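Local coordinates for arylsulfatase (Pseudoalteromonas sp. MB47, PDB 7AJ0), which probably hydrolyses sulfate esters of the algal polysaccharide fucoidan as an exo-acting, calcium-binding sulfatase that assembles into a hexamer, at residues 111-116 against 399-404. Residues are numbered along the deposited sequence; the frame is centred on the assembly and turned at random.
Sequences TGRLPV and YFDGID
A buried, largely polar loop-to-loop contact ties the turn joining helices 102-111 and 115-118 to the loop between helices 377-387 and 406-409 of the sulfatase fold. Helix 102-111 begins at Cys102, a calcium-site residue, and Gly112, with positive phi, is where the chain leaves its helical course. The Gly112 carbonyl serves two successive amides of the other loop: its O accepts from Gly402 N at 3.1 Å, with the donor above the carbonyl plane, and more weakly from Asp401 N. Asp401 points toward the turn, its CG anti to the carbonyl carbon (chi1 -59°). Its OD2 takes the amide N of Leu114 at 2.7 Å in a nearly straight bond (164°), met from above the carboxylate plane. The Leu114 and Asp401 side chains cross at about a right angle, Leu114 CG lying 3.4 Å from Asp401 OD2, while OD1 pairs with Arg117 in the next helix. Arg113 runs over Phe400 and then bends at chi3 (58°). Its CD rests on one face of the Phe400 ring, 3.9 Å from the centroid and offset toward the rim, in a CH-pi contact; the guanidinium itself is too far for more than a weak cation-pi attraction. Beyond the bend, Arg113 NH1 donates to a lone pair of Tyr399 O at 2.8 Å, and a water accepts from both NH1 and Tyr399 N. Glu138 binds Arg113 NE in a salt bridge, and Tyr381 and Met382 of helix 377-387 also pack against Phe400. The turn's carbonyl and amide thus find partners in the second loop, and the two buried charges are offset, Arg113 by Glu138 and Asp401 by Arg117, which probably keeps both ionised.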
ATOM      1  N   THR A 111      13.023  -2.570  39.358  1.00 24.37           N
ATOM      2  CA  THR A 111      13.439  -1.260  39.838  1.00 24.78           C
ATOM      3  C   THR A 111      12.282  -0.319  40.132  1.00 24.63           C
ATOM      4  O   THR A 111      12.527   0.763  40.674  1.00 25.02           O
ATOM      5  CB  THR A 111      14.370  -0.575  38.825  1.00 25.00           C
ATOM      6  OG1 THR A 111      13.641  -0.262  37.630  1.00 24.59           O
ATOM      7  CG2 THR A 111      15.550  -1.472  38.481  1.00 27.86           C
ATOM      8  N   GLY A 112      11.042  -0.679  39.807  1.00 24.15           N
ATOM      9  CA  GLY A 112       9.934   0.237  39.978  1.00 24.04           C
ATOM     10  C   GLY A 112      10.004   1.462  39.101  1.00 24.10           C
ATOM     11  O   GLY A 112       9.310   2.446  39.367  1.00 24.17           O
ATOM     12  N   ARG A 113      10.810   1.423  38.044  1.00 24.10           N
ATOM     13  CA  ARG A 113      11.154   2.622  37.294  1.00 24.76           C
ATOM     14  C   ARG A 113      11.162   2.338  35.802  1.00 24.03           C
ATOM     15  O   ARG A 113      11.748   1.348  35.357  1.00 23.94           O
ATOM     16  CB  ARG A 113      12.526   3.149  37.738  1.00 24.91           C
ATOM     17  CG  ARG A 113      12.456   4.062  38.942  1.00 25.32           C
ATOM     18  CD  ARG A 113      13.731   4.049  39.758  1.00 25.90           C
ATOM     19  NE  ARG A 113      14.916   4.428  38.994  1.00 26.26           N
ATOM     20  CZ  ARG A 113      15.223   5.674  38.645  1.00 26.63           C
ATOM     21  NH1 ARG A 113      14.420   6.677  38.970  1.00 26.67           N
ATOM     22  NH2 ARG A 113      16.335   5.915  37.964  1.00 27.00           N
ATOM     23  N   LEU A 114      10.501   3.202  35.044  1.00 23.92           N
ATOM     24  CA  LEU A 114      10.614   3.145  33.595  1.00 23.78           C
ATOM     25  C   LEU A 114      12.091   3.133  33.209  1.00 24.17           C
ATOM     26  O   LEU A 114      12.885   3.894  33.778  1.00 24.64           O
ATOM     27  CB  LEU A 114       9.899   4.338  32.964  1.00 23.80           C
ATOM     28  CG  LEU A 114       8.372   4.290  33.040  1.00 23.78           C
ATOM     29  CD1 LEU A 114       7.773   5.640  32.690  1.00 23.59           C
ATOM     30  CD2 LEU A 114       7.827   3.205  32.119  1.00 23.00           C
ATOM     31  N   PRO A 115      12.501   2.281  32.267  1.00 24.04           N
ATOM     32  CA  PRO A 115      13.942   2.130  32.000  1.00 24.46           C
ATOM     33  C   PRO A 115      14.605   3.374  31.432  1.00 24.93           C
ATOM     34  O   PRO A 115      15.838   3.463  31.469  1.00 25.41           O
ATOM     35  CB  PRO A 115      14.003   0.959  31.008  1.00 24.20           C
ATOM     36  CG  PRO A 115      12.632   0.842  30.442  1.00 23.71           C
ATOM     37  CD  PRO A 115      11.681   1.335  31.485  1.00 25.82           C
ATOM     38  N   VAL A 116      13.844   4.337  30.910  1.00 24.85           N
ATOM     39  CA  VAL A 116      14.475   5.560  30.431  1.00 25.36           C
ATOM     40  C   VAL A 116      15.080   6.339  31.595  1.00 25.86           C
ATOM     41  O   VAL A 116      16.055   7.080  31.417  1.00 26.43           O
ATOM     42  CB  VAL A 116      13.467   6.413  29.638  1.00 25.21           C
ATOM     43  CG1 VAL A 116      12.381   6.965  30.553  1.00 25.03           C
ATOM     44  CG2 VAL A 116      14.189   7.534  28.908  1.00 25.76           C
ATOM     45  N   TYR A 399      12.877   9.213  40.889  1.00 27.32           N
ATOM     46  CA  TYR A 399      11.440   9.113  40.675  1.00 26.78           C
ATOM     47  C   TYR A 399      11.061   7.661  40.419  1.00 26.16           C
ATOM     48  O   TYR A 399      11.725   6.965  39.644  1.00 25.99           O
ATOM     49  CB  TYR A 399      11.016   9.983  39.494  1.00 26.67           C
ATOM     50  CG  TYR A 399       9.526  10.225  39.403  1.00 26.32           C
ATOM     51  CD1 TYR A 399       8.945  11.314  40.032  1.00 26.67           C
ATOM     52  CD2 TYR A 399       8.704   9.372  38.682  1.00 25.69           C
ATOM     53  CE1 TYR A 399       7.588  11.547  39.952  1.00 26.41           C
ATOM     54  CE2 TYR A 399       7.342   9.599  38.596  1.00 25.43           C
ATOM     55  CZ  TYR A 399       6.791  10.690  39.233  1.00 25.80           C
ATOM     56  OH  TYR A 399       5.440  10.929  39.156  1.00 25.60           O
ATOM     57  N   PHE A 400       9.995   7.205  41.069  1.00 25.88           N
ATOM     58  CA  PHE A 400       9.525   5.830  40.946  1.00 25.36           C
ATOM     59  C   PHE A 400       8.157   5.824  40.284  1.00 24.88           C
ATOM     60  O   PHE A 400       7.226   6.486  40.755  1.00 24.96           O
ATOM     61  CB  PHE A 400       9.484   5.152  42.312  1.00 25.51           C
ATOM     62  CG  PHE A 400      10.835   4.749  42.816  1.00 25.91           C
ATOM     63  CD1 PHE A 400      11.358   3.508  42.505  1.00 25.68           C
ATOM     64  CD2 PHE A 400      11.593   5.620  43.580  1.00 26.56           C
ATOM     65  CE1 PHE A 400      12.605   3.135  42.957  1.00 26.09           C
ATOM     66  CE2 PHE A 400      12.843   5.252  44.034  1.00 26.99           C
ATOM     67  CZ  PHE A 400      13.350   4.008  43.722  1.00 26.75           C
ATOM     68  N   ASP A 401       8.043   5.075  39.189  1.00 24.43           N
ATOM     69  CA  ASP A 401       6.818   5.019  38.407  1.00 24.01           C
ATOM     70  C   ASP A 401       5.821   3.997  38.930  1.00 24.68           C
ATOM     71  O   ASP A 401       4.630   4.096  38.611  1.00 23.47           O
ATOM     72  CB  ASP A 401       7.161   4.697  36.950  1.00 23.75           C
ATOM     73  CG  ASP A 401       8.092   5.720  36.333  1.00 24.10           C
ATOM     74  OD1 ASP A 401       7.641   6.852  36.062  1.00 24.26           O
ATOM     75  OD2 ASP A 401       9.283   5.400  36.135  1.00 24.27           O
ATOM     76  N   GLY A 402       6.273   3.032  39.725  1.00 25.32           N
ATOM     77  CA  GLY A 402       5.377   2.007  40.212  1.00 25.93           C
ATOM     78  C   GLY A 402       4.416   2.535  41.259  1.00 23.69           C
ATOM     79  O   GLY A 402       4.714   3.469  42.003  1.00 24.10           O
ATOM     80  N   ILE A 403       3.238   1.918  41.306  1.00 23.44           N
ATOM     81  CA  ILE A 403       2.192   2.263  42.260  1.00 23.64           C
ATOM     82  C   ILE A 403       1.822   1.010  43.039  1.00 23.60           C
ATOM     83  O   ILE A 403       1.645  -0.063  42.450  1.00 23.26           O
ATOM     84  CB  ILE A 403       0.954   2.851  41.557  1.00 23.49           C
ATOM     85  CG1 ILE A 403       1.325   4.141  40.822  1.00 23.60           C
ATOM     86  CG2 ILE A 403      -0.158   3.090  42.567  1.00 23.74           C
ATOM     87  CD1 ILE A 403       0.286   4.593  39.815  1.00 23.41           C
ATOM     88  N   ASP A 404       1.711   1.145  44.357  1.00 23.99           N
ATOM     89  CA  ASP A 404       1.241   0.046  45.192  1.00 24.04           C
ATOM     90  C   ASP A 404      -0.206  -0.281  44.843  1.00 23.82           C
ATOM     91  O   ASP A 404      -1.083   0.581  44.934  1.00 23.96           O
ATOM     92  CB  ASP A 404       1.367   0.425  46.666  1.00 24.58           C
ATOM     93  CG  ASP A 404       0.795  -0.632  47.593  1.00 33.29           C
ATOM     94  OD1 ASP A 404       0.685  -1.803  47.172  1.00 24.41           O
ATOM     95  OD2 ASP A 404       0.449  -0.289  48.744  1.00 35.65           O
TER
HETATM   96  O   HOH W   1      14.736   9.644  38.460  1.00 22.07           O